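Local coordinates for protein ApRick protease (Rickettsia conorii, PDB 5C9F) that is a retropepsin-like aspartic protease, probably acting as an endopeptidase, present here as its C-terminal protease domain, at residues A[12-17]-A[121-126]. Sequence-based numbering, arbitrary orientation.
Sequences IIARNR and KDLLIL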
ATOM      1  N   ILE A  12       2.786 -13.383  -7.736  1.00 28.11           N
ATOM      2  CA  ILE A  12       4.021 -13.750  -8.419  1.00 29.57           C
ATOM      3  C   ILE A  12       3.872 -15.163  -8.962  1.00 35.99           C
ATOM      4  O   ILE A  12       3.446 -16.079  -8.247  1.00 31.34           O
ATOM      5  CB  ILE A  12       5.221 -13.766  -7.467  1.00 35.54           C
ATOM      6  CG1 ILE A  12       5.408 -12.387  -6.848  1.00 38.20           C
ATOM      7  CG2 ILE A  12       6.492 -14.168  -8.206  1.00 36.29           C
ATOM      8  CD1 ILE A  12       6.329 -12.429  -5.643  1.00 46.74           C
ATOM      9  N   ILE A  13       4.149 -15.316 -10.246  1.00 34.20           N
ATOM     10  CA  ILE A  13       3.951 -16.570 -10.944  1.00 30.73           C
ATOM     11  C   ILE A  13       5.214 -16.949 -11.636  1.00 28.41           C
ATOM     12  O   ILE A  13       5.773 -16.126 -12.380  1.00 34.88           O
ATOM     13  CB  ILE A  13       2.777 -16.473 -11.924  1.00 33.50           C
ATOM     14  CG1 ILE A  13       1.477 -16.448 -11.107  1.00 52.80           C
ATOM     15  CG2 ILE A  13       2.694 -17.715 -12.837  1.00 41.40           C
ATOM     16  CD1 ILE A  13       0.365 -15.736 -11.783  1.00 46.21           C
ATOM     17  N   ALA A  14       5.654 -18.203 -11.424  1.00 33.08           N
ATOM     18  CA  ALA A  14       6.852 -18.692 -12.073  1.00 37.83           C
ATOM     19  C   ALA A  14       6.482 -19.251 -13.451  1.00 34.66           C
ATOM     20  O   ALA A  14       5.443 -19.880 -13.626  1.00 32.82           O
ATOM     21  CB  ALA A  14       7.525 -19.736 -11.220  1.00 37.38           C
ATOM     22  N   ARG A  15       7.340 -18.986 -14.426  1.00 32.87           N
ATOM     23  CA  ARG A  15       7.129 -19.449 -15.768  1.00 30.73           C
ATOM     24  C   ARG A  15       7.068 -20.998 -15.741  1.00 34.43           C
ATOM     25  O   ARG A  15       7.804 -21.595 -15.066  1.00 32.11           O
ATOM     26  CB  ARG A  15       8.274 -19.006 -16.683  1.00 29.05           C
ATOM     27  CG  ARG A  15       7.932 -19.205 -18.145  1.00 30.54           C
ATOM     28  CD  ARG A  15       9.116 -18.863 -19.043  1.00 36.12           C
ATOM     29  NE  ARG A  15       9.476 -17.441 -19.023  1.00 31.34           N
ATOM     30  CZ  ARG A  15       8.957 -16.512 -19.823  1.00 34.37           C
ATOM     31  NH1 ARG A  15       7.932 -16.798 -20.624  1.00 33.97           N
ATOM     32  NH2 ARG A  15       9.403 -15.257 -19.758  1.00 44.30           N
ATOM     33  N   ASN A  16       6.105 -21.572 -16.434  1.00 30.13           N
ATOM     34  CA  ASN A  16       5.998 -22.997 -16.560  1.00 36.09           C
ATOM     35  C   ASN A  16       7.204 -23.506 -17.402  1.00 33.74           C
ATOM     36  O   ASN A  16       7.739 -22.773 -18.213  1.00 28.71           O
ATOM     37  CB  ASN A  16       4.691 -23.273 -17.246  1.00 29.76           C
ATOM     38  CG  ASN A  16       4.344 -24.734 -17.276  1.00 38.59           C
ATOM     39  OD1 ASN A  16       4.901 -25.490 -18.050  1.00 36.46           O
ATOM     40  ND2 ASN A  16       3.375 -25.125 -16.458  1.00 33.88           N
ATOM     41  N   ARG A  17       7.599 -24.757 -17.207  1.00 37.24           N
ATOM     42  CA  ARG A  17       8.718 -25.342 -17.984  1.00 37.51           C
ATOM     43  C   ARG A  17       8.374 -25.332 -19.477  1.00 39.71           C
ATOM     44  O   ARG A  17       9.288 -25.330 -20.311  1.00 40.38           O
ATOM     45  CB  ARG A  17       9.056 -26.783 -17.509  1.00 45.13           C
ATOM     46  CG  ARG A  17       9.505 -26.859 -16.037  1.00 40.05           C
ATOM     47  CD  ARG A  17      10.947 -26.463 -15.833  1.00 51.84           C
ATOM     48  NE  ARG A  17      11.388 -26.681 -14.458  1.00 51.77           N
ATOM     49  CZ  ARG A  17      12.421 -27.429 -14.063  1.00 45.79           C
ATOM     50  NH1 ARG A  17      13.145 -28.173 -14.906  1.00 45.92           N
ATOM     51  NH2 ARG A  17      12.707 -27.494 -12.757  1.00 64.73           N
ATOM     52  N   LYS A 121      12.850 -12.296 -15.892  1.00 60.73           N
ATOM     53  CA  LYS A 121      13.629 -13.512 -15.535  1.00 70.45           C
ATOM     54  C   LYS A 121      12.782 -14.731 -15.039  1.00 64.87           C
ATOM     55  O   LYS A 121      13.003 -15.245 -13.926  1.00 49.33           O
ATOM     56  CB  LYS A 121      14.663 -13.193 -14.425  1.00 72.96           C
ATOM     57  CG  LYS A 121      15.658 -12.056 -14.677  1.00 81.51           C
ATOM     58  CD  LYS A 121      16.816 -12.574 -15.541  1.00 72.92           C
ATOM     59  CE  LYS A 121      17.359 -11.553 -16.515  1.00110.78           C
ATOM     60  NZ  LYS A 121      16.675 -11.615 -17.833  1.00112.90           N
ATOM     61  N   ASP A 122      11.841 -15.189 -15.866  1.00 43.42           N
ATOM     62  CA  ASP A 122      10.972 -16.359 -15.591  1.00 37.48           C
ATOM     63  C   ASP A 122       9.944 -16.093 -14.515  1.00 33.97           C
ATOM     64  O   ASP A 122       9.369 -17.034 -13.985  1.00 37.11           O
ATOM     65  CB  ASP A 122      11.759 -17.634 -15.287  1.00 48.18           C
ATOM     66  CG  ASP A 122      12.569 -18.079 -16.468  1.00 62.73           C
ATOM     67  OD1 ASP A 122      12.144 -17.797 -17.622  1.00 46.15           O
ATOM     68  OD2 ASP A 122      13.635 -18.672 -16.258  1.00 65.11           O
ATOM     69  N   LEU A 123       9.690 -14.814 -14.212  1.00 27.69           N
ATOM     70  CA  LEU A 123       8.631 -14.423 -13.238  1.00 23.98           C
ATOM     71  C   LEU A 123       7.689 -13.401 -13.791  1.00 21.34           C
ATOM     72  O   LEU A 123       8.089 -12.474 -14.504  1.00 33.07           O
ATOM     73  CB  LEU A 123       9.230 -13.760 -12.015  1.00 30.93           C
ATOM     74  CG  LEU A 123      10.099 -14.593 -11.130  1.00 28.25           C
ATOM     75  CD1 LEU A 123      10.670 -13.705 -10.023  1.00 38.87           C
ATOM     76  CD2 LEU A 123       9.320 -15.790 -10.570  1.00 30.17           C
ATOM     77  N   LEU A 124       6.413 -13.584 -13.471  1.00 20.29           N
ATOM     78  CA  LEU A 124       5.380 -12.613 -13.824  1.00 18.85           C
ATOM     79  C   LEU A 124       4.913 -12.046 -12.503  1.00 20.61           C
ATOM     80  O   LEU A 124       4.553 -12.801 -11.602  1.00 23.45           O
ATOM     81  CB  LEU A 124       4.257 -13.316 -14.565  1.00 17.90           C
ATOM     82  CG  LEU A 124       2.834 -12.682 -14.581  1.00 38.90           C
ATOM     83  CD1 LEU A 124       2.878 -11.370 -15.263  1.00 41.24           C
ATOM     84  CD2 LEU A 124       1.892 -13.593 -15.346  1.00 58.94           C
ATOM     85  N   ILE A 125       4.888 -10.724 -12.400  1.00 26.77           N
ATOM     86  CA  ILE A 125       4.552 -10.053 -11.155  1.00 24.63           C
ATOM     87  C   ILE A 125       3.390  -9.087 -11.420  1.00 24.54           C
ATOM     88  O   ILE A 125       3.475  -8.195 -12.281  1.00 20.44           O
ATOM     89  CB  ILE A 125       5.764  -9.292 -10.577  1.00 30.91           C
ATOM     90  CG1 ILE A 125       6.951 -10.247 -10.359  1.00 26.24           C
ATOM     91  CG2 ILE A 125       5.374  -8.593  -9.290  1.00 34.04           C
ATOM     92  CD1 ILE A 125       8.153  -9.990 -11.238  1.00 49.96           C
ATOM     93  N   LEU A 126       2.274  -9.348 -10.754  1.00 22.23           N
ATOM     94  CA  LEU A 126       1.100  -8.459 -10.806  1.00 22.34           C
ATOM     95  C   LEU A 126       0.980  -7.753  -9.443  1.00 25.00           C
ATOM     96  O   LEU A 126       0.965  -8.410  -8.421  1.00 26.12           O
ATOM     97  CB  LEU A 126      -0.129  -9.239 -11.017  1.00 19.48           C
ATOM     98  CG  LEU A 126      -0.103 -10.081 -12.321  1.00 32.44           C
ATOM     99  CD1 LEU A 126      -1.301 -10.984 -12.384  1.00 32.68           C
ATOM    100  CD2 LEU A 126      -0.073  -9.206 -13.545  1.00 30.67           C
TER
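Ile-13 and Leu-124 form an antiparallel hydrogen-bonded pair that joins strand 12-14 to strand 123-126. Ile-13 N donates to Leu-124 O at 2.9 Å, and Leu-124 N returns a bond to Ile-13 O at 2.8 Å. Both bonds are close to straight. Beyond the strand end, Arg-15 N gives a third backbone bond to Asp-122 O (2.8 Å), with the donor N lying above the plane of that carbonyl.

A salt bridge lies just past the paired strands, where strand 2-14 ends and strand 123-131 begins. Arg-15 NE reaches the anti side of Asp-122 OD1 at 3.0 Å, with a bent N-H...O angle of 138°. The guanidinium and carboxylate planes stand nearly perpendicular, 83° apart. The Arg-15 chain bends at chi3 (-66°), which sets NE beside OD1. NH1 is hydrogen-bonded to Gly-19 O, which gives the guanidinium a second anchor.

Apolar contacts line both faces. Ile-12 CG2 meets Leu-123 CD2 at 4.0 Å, and Leu-123 CD2 also approaches Ala-14 CB (4.4 Å). On the other face, Ile-13 and Leu-124 touch through their CB atoms at 4.4 Å.

The contact pairs the domain's N-terminal and C-terminal strands. Strand 123-131 is the middle of a three-stranded antiparallel sheet, between 2-14 and 116-120. Leu-124 packs on Phe-117 and Ile-119, and Ile-13 on Ile-23 of strand 22-27. Ile-12 and Leu-123 pack on Ile-12 of the second subunit. Ile-12 pairs with a strand of the third subunit, extending the sheet across that interface.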